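Long-range contact in protein DltD (PDB 7DXM), which probably acts as an O-acyltransferase of the dlt operon, taking part in the D-alanylation of lipoteichoic acid in cell wall biogenesis: residues Lys257-Tyr271 and Tyr302-Lys316. Residues are numbered along the deposited sequence; the frame is centred on the assembly and turned at random.
Sequences KGFQKNLSYEVSQEY and YTGLNQDMYDATVSK
A long loop of the DltD fold, leading into helix 270-283, runs along the end of helix 297-303 and the first turns of helix 307-322, and Lys-316 clasps its far end. The extended side chain of Lys-316 lies over one face of the Tyr-271 ring: CD is 3.4 Å from Tyr-271 CE1, and NZ stands almost on the ring normal, 3.8 Å from the centroid, in a cation-pi contact. With CG anti to the backbone N (chi1 -178°) and every later torsion near 180°, the chain sets the ammonium over the middle of the ring, where it also donates to Glu-266 O, NZ to O 2.8 Å. The same NZ also binds Tyr-387 O and makes a cation-pi contact with Trp-384, which ties the C-terminal region to this junction. Tyr-271 OH donates to Tyr-265 O, and the methyl CG2 of Thr-313 packs beside Tyr-265 CB and Tyr-271 OH.

Helix 270-283 leads to strand 287-292, and helix 307-322 connects that strand to its parallel neighbour 329-331, a beta-alpha-beta crossover consistent with the SGNH-hydrolase clan. Midway along the loop, Met-309, its chain bent at chi2 (-89°) and again at chi3, brings SD obliquely beside the Tyr-265 ring, a Met-aromatic contact; SD also takes a weak bond from Tyr-265 N at 3.3 Å. The Leu-305 side chain crosses that of Tyr-265 at about a right angle, with CD1 near CE2, while Tyr-310 CD1 meets the ring edge.

At the other end the helix terminus is gripped through its carbonyls. Gly-258 N donates to a lone pair of Tyr-302 O at 2.9 Å, and Gln-260 N donates to Thr-303 O at 2.6 Å. Beside this second bond the Gln-260 side chain runs alongside Thr-303, whose OG1 accepts from Leu-305 N in an ST turn.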
loop_
_atom_site.group_PDB
_atom_site.type_symbol
_atom_site.label_atom_id
_atom_site.label_comp_id
_atom_site.label_asym_id
_atom_site.label_seq_id
_atom_site.Cartn_x
_atom_site.Cartn_y
_atom_site.Cartn_z
ATOM N N LYS A 257 -12.793 -11.773 -22.070
ATOM C CA LYS A 257 -11.749 -11.711 -23.087
ATOM C C LYS A 257 -11.755 -10.356 -23.780
ATOM O O LYS A 257 -12.809 -9.816 -24.111
ATOM C CB LYS A 257 -11.933 -12.810 -24.135
ATOM C CG LYS A 257 -11.988 -14.224 -23.610
ATOM C CD LYS A 257 -12.092 -15.261 -24.741
ATOM C CE LYS A 257 -12.389 -14.663 -26.120
ATOM N NZ LYS A 257 -12.169 -15.714 -27.164
ATOM N N GLY A 258 -10.573 -9.780 -23.931
ATOM C CA GLY A 258 -10.459 -8.526 -24.620
ATOM C C GLY A 258 -10.878 -7.309 -23.829
ATOM O O GLY A 258 -10.742 -6.199 -24.342
ATOM N N PHE A 259 -11.344 -7.453 -22.588
ATOM C CA PHE A 259 -11.980 -6.291 -21.972
ATOM C C PHE A 259 -11.000 -5.203 -21.553
ATOM O O PHE A 259 -11.457 -4.127 -21.140
ATOM C CB PHE A 259 -12.864 -6.716 -20.785
ATOM C CG PHE A 259 -12.174 -6.792 -19.464
ATOM C CD1 PHE A 259 -12.002 -5.667 -18.672
ATOM C CD2 PHE A 259 -11.805 -8.020 -18.947
ATOM C CE1 PHE A 259 -11.402 -5.766 -17.412
ATOM C CE2 PHE A 259 -11.198 -8.130 -17.691
ATOM C CZ PHE A 259 -10.996 -7.002 -16.927
ATOM N N GLN A 260 -9.685 -5.429 -21.659
ATOM C CA GLN A 260 -8.702 -4.412 -21.297
ATOM C C GLN A 260 -7.960 -3.868 -22.498
ATOM O O GLN A 260 -6.952 -3.166 -22.324
ATOM C CB GLN A 260 -7.725 -4.953 -20.253
ATOM C CG GLN A 260 -8.498 -5.266 -18.995
ATOM C CD GLN A 260 -7.690 -5.849 -17.889
ATOM O OE1 GLN A 260 -7.003 -6.842 -18.073
ATOM N NE2 GLN A 260 -7.833 -5.286 -16.699
ATOM N N LYS A 261 -8.480 -4.126 -23.706
ATOM C CA LYS A 261 -7.823 -3.726 -24.948
ATOM C C LYS A 261 -7.279 -2.305 -24.876
ATOM O O LYS A 261 -6.095 -2.068 -25.134
ATOM C CB LYS A 261 -8.787 -3.881 -26.143
ATOM C CG LYS A 261 -10.054 -2.981 -26.170
ATOM C CD LYS A 261 -11.208 -3.558 -25.330
ATOM C CE LYS A 261 -12.419 -2.631 -25.227
ATOM N NZ LYS A 261 -13.500 -3.118 -24.283
ATOM N N ASN A 262 -8.114 -1.363 -24.448
ATOM C CA ASN A 262 -7.787 0.049 -24.493
ATOM C C ASN A 262 -7.487 0.654 -23.136
ATOM O O ASN A 262 -7.188 1.851 -23.072
ATOM C CB ASN A 262 -8.931 0.819 -25.148
ATOM C CG ASN A 262 -8.848 0.793 -26.646
ATOM O OD1 ASN A 262 -7.852 1.236 -27.243
ATOM N ND2 ASN A 262 -9.879 0.236 -27.269
ATOM N N LEU A 263 -7.539 -0.136 -22.060
ATOM C CA LEU A 263 -7.314 0.380 -20.709
ATOM C C LEU A 263 -5.868 0.830 -20.520
ATOM O O LEU A 263 -4.930 0.126 -20.908
ATOM C CB LEU A 263 -7.669 -0.694 -19.678
ATOM C CG LEU A 263 -7.321 -0.423 -18.206
ATOM C CD1 LEU A 263 -7.753 0.982 -17.791
ATOM C CD2 LEU A 263 -7.877 -1.518 -17.259
ATOM N N SER A 264 -5.689 1.995 -19.904
ATOM C CA SER A 264 -4.368 2.536 -19.612
ATOM C C SER A 264 -4.258 2.933 -18.137
ATOM O O SER A 264 -5.260 3.229 -17.477
ATOM C CB SER A 264 -4.079 3.733 -20.510
ATOM O OG SER A 264 -3.006 4.505 -20.015
ATOM N N TYR A 265 -3.023 2.928 -17.618
ATOM C CA TYR A 265 -2.701 3.434 -16.285
ATOM C C TYR A 265 -1.781 4.660 -16.333
ATOM O O TYR A 265 -1.156 5.007 -15.317
ATOM C CB TYR A 265 -2.054 2.336 -15.453
ATOM C CG TYR A 265 -2.886 1.103 -15.337
ATOM C CD1 TYR A 265 -4.158 1.167 -14.806
ATOM C CD2 TYR A 265 -2.394 -0.140 -15.719
ATOM C CE1 TYR A 265 -4.938 0.027 -14.671
ATOM C CE2 TYR A 265 -3.169 -1.290 -15.586
ATOM C CZ TYR A 265 -4.447 -1.193 -15.058
ATOM O OH TYR A 265 -5.259 -2.293 -14.885
ATOM N N GLU A 266 -1.681 5.315 -17.499
ATOM C CA GLU A 266 -0.698 6.365 -17.722
ATOM C C GLU A 266 -1.188 7.739 -17.317
ATOM O O GLU A 266 -0.369 8.631 -17.070
ATOM C CB GLU A 266 -0.307 6.420 -19.187
ATOM C CG GLU A 266 0.648 5.336 -19.625
ATOM C CD GLU A 266 1.217 5.605 -21.022
ATOM O OE1 GLU A 266 1.222 4.656 -21.835
ATOM O OE2 GLU A 266 1.645 6.756 -21.300
ATOM N N VAL A 267 -2.500 7.944 -17.262
ATOM C CA VAL A 267 -3.072 9.182 -16.752
ATOM C C VAL A 267 -3.868 8.843 -15.500
ATOM O O VAL A 267 -4.751 7.968 -15.535
ATOM C CB VAL A 267 -3.953 9.876 -17.794
ATOM C CG1 VAL A 267 -4.149 11.321 -17.415
ATOM C CG2 VAL A 267 -3.324 9.753 -19.152
ATOM N N SER A 268 -3.544 9.519 -14.397
ATOM C CA SER A 268 -4.240 9.290 -13.144
ATOM C C SER A 268 -3.940 10.420 -12.177
ATOM O O SER A 268 -2.837 10.970 -12.171
ATOM C CB SER A 268 -3.824 7.971 -12.522
ATOM O OG SER A 268 -4.652 7.713 -11.410
ATOM N N GLN A 269 -4.936 10.762 -11.356
ATOM C CA GLN A 269 -4.658 11.675 -10.251
ATOM C C GLN A 269 -3.819 10.998 -9.180
ATOM O O GLN A 269 -3.239 11.686 -8.323
ATOM C CB GLN A 269 -5.964 12.195 -9.638
ATOM C CG GLN A 269 -6.565 13.399 -10.345
ATOM C CD GLN A 269 -7.765 13.951 -9.599
ATOM O OE1 GLN A 269 -8.844 13.322 -9.557
ATOM N NE2 GLN A 269 -7.582 15.135 -8.986
ATOM N N GLU A 270 -3.770 9.659 -9.235
ATOM C CA GLU A 270 -3.021 8.845 -8.293
ATOM C C GLU A 270 -1.541 9.184 -8.328
ATOM O O GLU A 270 -0.845 8.975 -7.336
ATOM C CB GLU A 270 -3.279 7.372 -8.617
ATOM C CG GLU A 270 -2.473 6.332 -7.868
ATOM C CD GLU A 270 -2.749 6.288 -6.378
ATOM O OE1 GLU A 270 -3.784 6.835 -5.917
ATOM O OE2 GLU A 270 -1.911 5.701 -5.663
ATOM N N TYR A 271 -1.049 9.722 -9.457
ATOM C CA TYR A 271 0.318 10.249 -9.521
ATOM C C TYR A 271 0.524 11.358 -8.493
ATOM O O TYR A 271 1.482 11.322 -7.708
ATOM C CB TYR A 271 0.634 10.725 -10.954
ATOM C CG TYR A 271 0.752 9.569 -11.958
ATOM C CD1 TYR A 271 1.963 8.912 -12.174
ATOM C CD2 TYR A 271 -0.346 9.125 -12.662
ATOM C CE1 TYR A 271 2.062 7.844 -13.069
ATOM C CE2 TYR A 271 -0.249 8.064 -13.556
ATOM C CZ TYR A 271 0.956 7.432 -13.757
ATOM O OH TYR A 271 1.027 6.378 -14.644
ATOM N N TYR A 302 -5.135 -12.629 -22.436
ATOM C CA TYR A 302 -6.557 -12.938 -22.634
ATOM C C TYR A 302 -7.436 -11.701 -22.522
ATOM O O TYR A 302 -8.496 -11.638 -23.147
ATOM C CB TYR A 302 -7.054 -14.006 -21.648
ATOM C CG TYR A 302 -7.899 -15.067 -22.326
ATOM C CD1 TYR A 302 -7.341 -15.829 -23.379
ATOM C CD2 TYR A 302 -9.220 -15.346 -21.920
ATOM C CE1 TYR A 302 -8.067 -16.834 -24.052
ATOM C CE2 TYR A 302 -9.977 -16.385 -22.556
ATOM C CZ TYR A 302 -9.396 -17.116 -23.656
ATOM O OH TYR A 302 -10.099 -18.125 -24.351
ATOM N N THR A 303 -7.034 -10.729 -21.714
ATOM C CA THR A 303 -7.823 -9.525 -21.504
ATOM C C THR A 303 -7.357 -8.376 -22.376
ATOM O O THR A 303 -7.957 -7.295 -22.343
ATOM C CB THR A 303 -7.737 -9.060 -20.045
ATOM O OG1 THR A 303 -6.454 -8.441 -19.837
ATOM C CG2 THR A 303 -7.945 -10.229 -19.037
ATOM N N GLY A 304 -6.278 -8.559 -23.114
ATOM C CA GLY A 304 -5.778 -7.461 -23.901
ATOM C C GLY A 304 -4.986 -6.424 -23.144
ATOM O O GLY A 304 -4.610 -5.413 -23.746
ATOM N N LEU A 305 -4.713 -6.629 -21.850
ATOM C CA LEU A 305 -3.923 -5.645 -21.114
ATOM C C LEU A 305 -2.585 -5.454 -21.810
ATOM O O LEU A 305 -1.796 -6.396 -21.910
ATOM C CB LEU A 305 -3.718 -6.076 -19.659
ATOM C CG LEU A 305 -3.130 -4.994 -18.724
ATOM C CD1 LEU A 305 -3.968 -3.722 -18.710
ATOM C CD2 LEU A 305 -2.925 -5.509 -17.308
ATOM N N ASN A 306 -2.348 -4.245 -22.316
ATOM C CA ASN A 306 -1.179 -3.981 -23.154
ATOM C C ASN A 306 0.075 -3.851 -22.297
ATOM O O ASN A 306 0.166 -2.933 -21.469
ATOM C CB ASN A 306 -1.385 -2.706 -23.966
ATOM C CG ASN A 306 -0.116 -2.259 -24.699
ATOM O OD1 ASN A 306 0.852 -1.807 -24.072
ATOM N ND2 ASN A 306 -0.131 -2.352 -26.037
ATOM N N GLN A 307 1.069 -4.724 -22.529
ATOM C CA GLN A 307 2.234 -4.732 -21.652
ATOM C C GLN A 307 3.129 -3.520 -21.860
ATOM O O GLN A 307 3.828 -3.110 -20.930
ATOM C CB GLN A 307 3.038 -6.022 -21.827
ATOM C CG GLN A 307 4.373 -6.085 -21.041
ATOM C CD GLN A 307 4.235 -6.153 -19.508
ATOM O OE1 GLN A 307 3.462 -6.945 -18.965
ATOM N NE2 GLN A 307 5.027 -5.335 -18.810
ATOM N N ASP A 308 3.095 -2.896 -23.027
ATOM C CA ASP A 308 3.942 -1.724 -23.215
ATOM C C ASP A 308 3.373 -0.503 -22.510
ATOM O O ASP A 308 4.121 0.383 -22.066
ATOM C CB ASP A 308 4.127 -1.459 -24.698
ATOM C CG ASP A 308 5.429 -1.994 -25.183
ATOM O OD1 ASP A 308 6.477 -1.550 -24.623
ATOM O OD2 ASP A 308 5.386 -2.878 -26.074
ATOM N N MET A 309 2.047 -0.433 -22.417
ATOM C CA MET A 309 1.423 0.594 -21.596
ATOM C C MET A 309 1.831 0.423 -20.140
ATOM O O MET A 309 2.185 1.396 -19.460
ATOM C CB MET A 309 -0.094 0.518 -21.745
ATOM C CG MET A 309 -0.847 1.452 -20.801
ATOM S SD MET A 309 -1.219 0.705 -19.198
ATOM C CE MET A 309 -1.785 -0.916 -19.699
ATOM N N TYR A 310 1.730 -0.815 -19.640
ATOM C CA TYR A 310 2.237 -1.165 -18.322
ATOM C C TYR A 310 3.661 -0.666 -18.152
ATOM O O TYR A 310 4.008 -0.057 -17.131
ATOM C CB TYR A 310 2.168 -2.681 -18.156
ATOM C CG TYR A 310 1.902 -3.169 -16.758
ATOM C CD1 TYR A 310 0.632 -3.086 -16.200
ATOM C CD2 TYR A 310 2.920 -3.738 -15.996
ATOM C CE1 TYR A 310 0.380 -3.552 -14.913
ATOM C CE2 TYR A 310 2.682 -4.205 -14.707
ATOM C CZ TYR A 310 1.409 -4.108 -14.170
ATOM O OH TYR A 310 1.165 -4.581 -12.896
ATOM N N ASP A 311 4.498 -0.903 -19.168
ATOM C CA ASP A 311 5.909 -0.556 -19.075
ATOM C C ASP A 311 6.104 0.958 -19.019
ATOM O O ASP A 311 6.938 1.458 -18.250
ATOM C CB ASP A 311 6.668 -1.183 -20.249
ATOM C CG ASP A 311 6.769 -2.724 -20.148
ATOM O OD1 ASP A 311 6.590 -3.284 -19.034
ATOM O OD2 ASP A 311 7.046 -3.377 -21.189
ATOM N N ALA A 312 5.314 1.705 -19.790
ATOM C CA ALA A 312 5.390 3.166 -19.728
ATOM C C ALA A 312 4.891 3.698 -18.385
ATOM O O ALA A 312 5.441 4.674 -17.848
ATOM C CB ALA A 312 4.592 3.780 -20.877
ATOM N N THR A 313 3.847 3.061 -17.832
ATOM C CA THR A 313 3.356 3.423 -16.504
ATOM C C THR A 313 4.443 3.257 -15.462
ATOM O O THR A 313 4.746 4.197 -14.707
ATOM C CB THR A 313 2.142 2.572 -16.127
ATOM O OG1 THR A 313 1.227 2.495 -17.216
ATOM C CG2 THR A 313 1.452 3.144 -14.918
ATOM N N VAL A 314 5.015 2.053 -15.413
ATOM C CA VAL A 314 6.092 1.749 -14.482
ATOM C C VAL A 314 7.224 2.757 -14.646
ATOM O O VAL A 314 7.772 3.266 -13.660
ATOM C CB VAL A 314 6.561 0.295 -14.693
ATOM C CG1 VAL A 314 7.756 -0.040 -13.812
ATOM C CG2 VAL A 314 5.429 -0.658 -14.419
ATOM N N SER A 315 7.570 3.081 -15.898
ATOM C CA SER A 315 8.642 4.028 -16.167
ATOM C C SER A 315 8.343 5.391 -15.564
ATOM O O SER A 315 9.234 6.025 -14.992
ATOM C CB SER A 315 8.857 4.137 -17.678
ATOM O OG SER A 315 8.958 2.848 -18.261
ATOM N N LYS A 316 7.097 5.864 -15.684
ATOM C CA LYS A 316 6.761 7.195 -15.162
ATOM C C LYS A 316 6.713 7.198 -13.636
ATOM O O LYS A 316 7.132 8.170 -12.974
ATOM C CB LYS A 316 5.431 7.645 -15.753
ATOM C CG LYS A 316 4.949 9.017 -15.354
ATOM C CD LYS A 316 3.503 9.141 -15.865
ATOM C CE LYS A 316 2.864 10.482 -15.577
ATOM N NZ LYS A 316 1.469 10.450 -16.095
#